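Local coordinates for protein glycoside Hydrolase (Bacteroides uniformis, PDB 5TA0) that probably hydrolyses agarose as a family GH86 enzyme and, in this crystal, as an engineered variant, binds neoagarooctaose, at residues P195-V200 and D239-G244. Numbering follows the deposited sequence.
Sequences PGFCEV and DMKVGG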
loop_
_atom_site.group_PDB
_atom_site.type_symbol
_atom_site.label_atom_id
_atom_site.label_comp_id
_atom_site.label_asym_id
_atom_site.label_seq_id
_atom_site.Cartn_x
_atom_site.Cartn_y
_atom_site.Cartn_z
ATOM N N PRO A 195 8.466 -15.683 -9.375
ATOM C CA PRO A 195 7.883 -14.569 -8.608
ATOM C C PRO A 195 8.266 -14.581 -7.151
ATOM O O PRO A 195 8.438 -15.655 -6.555
ATOM C CB PRO A 195 6.367 -14.756 -8.790
ATOM C CG PRO A 195 6.173 -16.073 -9.340
ATOM C CD PRO A 195 7.446 -16.609 -9.888
ATOM N N GLY A 196 8.392 -13.391 -6.564
ATOM C CA GLY A 196 8.544 -13.299 -5.125
ATOM C C GLY A 196 7.283 -13.585 -4.341
ATOM O O GLY A 196 7.329 -14.017 -3.192
ATOM N N PHE A 197 6.118 -13.321 -4.974
ATOM C CA PHE A 197 4.819 -13.402 -4.304
ATOM C C PHE A 197 3.775 -13.829 -5.316
ATOM O O PHE A 197 3.758 -13.314 -6.435
ATOM C CB PHE A 197 4.405 -12.028 -3.768
ATOM C CG PHE A 197 5.369 -11.433 -2.794
ATOM C CD1 PHE A 197 5.235 -11.640 -1.434
ATOM C CD2 PHE A 197 6.457 -10.694 -3.251
ATOM C CE1 PHE A 197 6.138 -11.062 -0.542
ATOM C CE2 PHE A 197 7.382 -10.170 -2.356
ATOM C CZ PHE A 197 7.211 -10.352 -1.014
ATOM N N CYS A 198 2.904 -14.748 -4.919
ATOM C CA CYS A 198 1.752 -15.171 -5.718
ATOM C C CYS A 198 0.470 -14.825 -5.001
ATOM O O CYS A 198 0.043 -15.506 -4.066
ATOM C CB CYS A 198 1.829 -16.661 -6.032
ATOM S SG CYS A 198 3.175 -17.102 -7.157
ATOM N N GLU A 199 -0.183 -13.780 -5.487
ATOM C CA GLU A 199 -1.542 -13.502 -5.068
ATOM C C GLU A 199 -2.450 -14.498 -5.766
ATOM O O GLU A 199 -2.198 -14.895 -6.889
ATOM C CB GLU A 199 -1.955 -12.079 -5.442
ATOM C CG GLU A 199 -1.134 -10.942 -4.829
ATOM C CD GLU A 199 -1.583 -9.592 -5.376
ATOM O OE1 GLU A 199 -1.537 -9.393 -6.609
ATOM O OE2 GLU A 199 -2.049 -8.752 -4.543
ATOM N N VAL A 200 -3.523 -14.889 -5.090
ATOM C CA VAL A 200 -4.435 -15.880 -5.678
ATOM C C VAL A 200 -5.239 -15.284 -6.838
ATOM O O VAL A 200 -5.250 -15.811 -7.965
ATOM C CB VAL A 200 -5.349 -16.487 -4.586
ATOM C CG1 VAL A 200 -6.480 -17.322 -5.186
ATOM C CG2 VAL A 200 -4.499 -17.334 -3.624
ATOM N N ASP A 239 8.324 -23.684 -2.172
ATOM C CA ASP A 239 8.761 -22.480 -1.460
ATOM C C ASP A 239 7.989 -21.186 -1.791
ATOM O O ASP A 239 8.322 -20.132 -1.249
ATOM C CB ASP A 239 10.265 -22.310 -1.647
ATOM C CG ASP A 239 11.055 -23.483 -1.048
ATOM O OD1 ASP A 239 10.742 -23.915 0.099
ATOM O OD2 ASP A 239 11.969 -23.966 -1.741
ATOM N N MET A 240 7.018 -21.261 -2.690
ATOM C CA MET A 240 6.352 -20.046 -3.146
ATOM C C MET A 240 5.511 -19.488 -1.955
ATOM O O MET A 240 5.072 -20.263 -1.069
ATOM C CB MET A 240 5.494 -20.359 -4.388
ATOM C CG MET A 240 4.849 -19.145 -5.029
ATOM S SD MET A 240 6.074 -17.877 -5.344
ATOM C CE MET A 240 7.043 -18.728 -6.588
ATOM N N LYS A 241 5.405 -18.157 -1.860
ATOM C CA LYS A 241 4.536 -17.415 -0.942
ATOM C C LYS A 241 3.215 -17.139 -1.656
ATOM O O LYS A 241 3.224 -16.656 -2.802
ATOM C CB LYS A 241 5.188 -16.086 -0.541
ATOM C CG LYS A 241 6.435 -16.175 0.303
ATOM C CD LYS A 241 6.947 -14.761 0.543
ATOM C CE LYS A 241 8.264 -14.715 1.306
ATOM N NZ LYS A 241 8.793 -13.314 1.384
ATOM N N VAL A 242 2.111 -17.456 -0.983
ATOM C CA VAL A 242 0.757 -17.247 -1.527
ATOM C C VAL A 242 -0.023 -16.323 -0.591
ATOM O O VAL A 242 0.093 -16.430 0.639
ATOM C CB VAL A 242 0.042 -18.596 -1.705
ATOM C CG1 VAL A 242 -1.368 -18.416 -2.272
ATOM C CG2 VAL A 242 0.868 -19.505 -2.615
ATOM N N GLY A 243 -0.838 -15.436 -1.171
ATOM C CA GLY A 243 -1.599 -14.495 -0.377
ATOM C C GLY A 243 -2.957 -14.142 -0.975
ATOM O O GLY A 243 -3.279 -14.472 -2.108
ATOM N N GLY A 244 -3.731 -13.418 -0.160
ATOM C CA GLY A 244 -5.083 -13.010 -0.548
ATOM C C GLY A 244 -5.649 -12.006 0.436
ATOM O O GLY A 244 -4.978 -11.655 1.410
HETATM O O HOH W 1 9.404 -13.390 -1.450
HETATM O O HOH W 2 8.007 -16.736 -2.565
#
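Cys198 and Glu199 pair with Val242 and Gly243 as neighbouring parallel strands of the enzyme's α/β barrel, the helix 219-236 forming much of the β-α-β crossover that joins them. Three backbone bonds zip the pair together: Cys198 N reaches Lys241 O at 2.9 Å, Gly243 N gives its hydrogen to Cys198 O, and Val200 N closes the ladder on Gly243 O. Cys198 O also accepts a CA-H...O contact from Val242 CA, 3.2 Å away. The short strand axes open by 40°, a splay consistent with the twist of a barrel wall.

On the outer, helix-facing side, Met240 folds back toward the first strand in the modelled conformer, one of two. With CG anti to the backbone N (chi1 -175°), Met240 CG sits 3.4 Å from Cys198 SG, and the bends at chi2 and chi3 turn SD and CE toward Pro195, whose ring the thioether chain crosses at about a right angle. Past the end of the strand, where the chain turns, Val200 CG2 packs on Val242 CG1 at 3.6 Å; helix 219-236 covers both valines, while Tyr176 and Ile180 of helix 170-183 touch Cys198.

The Glu199 side chain leaves by the other face, into the barrel, where a salt bridge to Arg83 and hydrogen bonds from Ser324 and Thr279 fix its carboxylate. A bound 3,6-anhydro-galactose unit lies about 8 Å from this side chain.

At the solvent-exposed Lys241, the extended chain runs alongside Phe197, Lys241 CD lying 3.9 Å from Phe197 CE1 of a ring that also meets Phe277 edge-to-face. One water carries the backbone ladder on, from Gly196 O to Lys241 N; a second donates to Gly196 O and accepts from Lys241 NZ, its oxygen 2.9 Å from NZ.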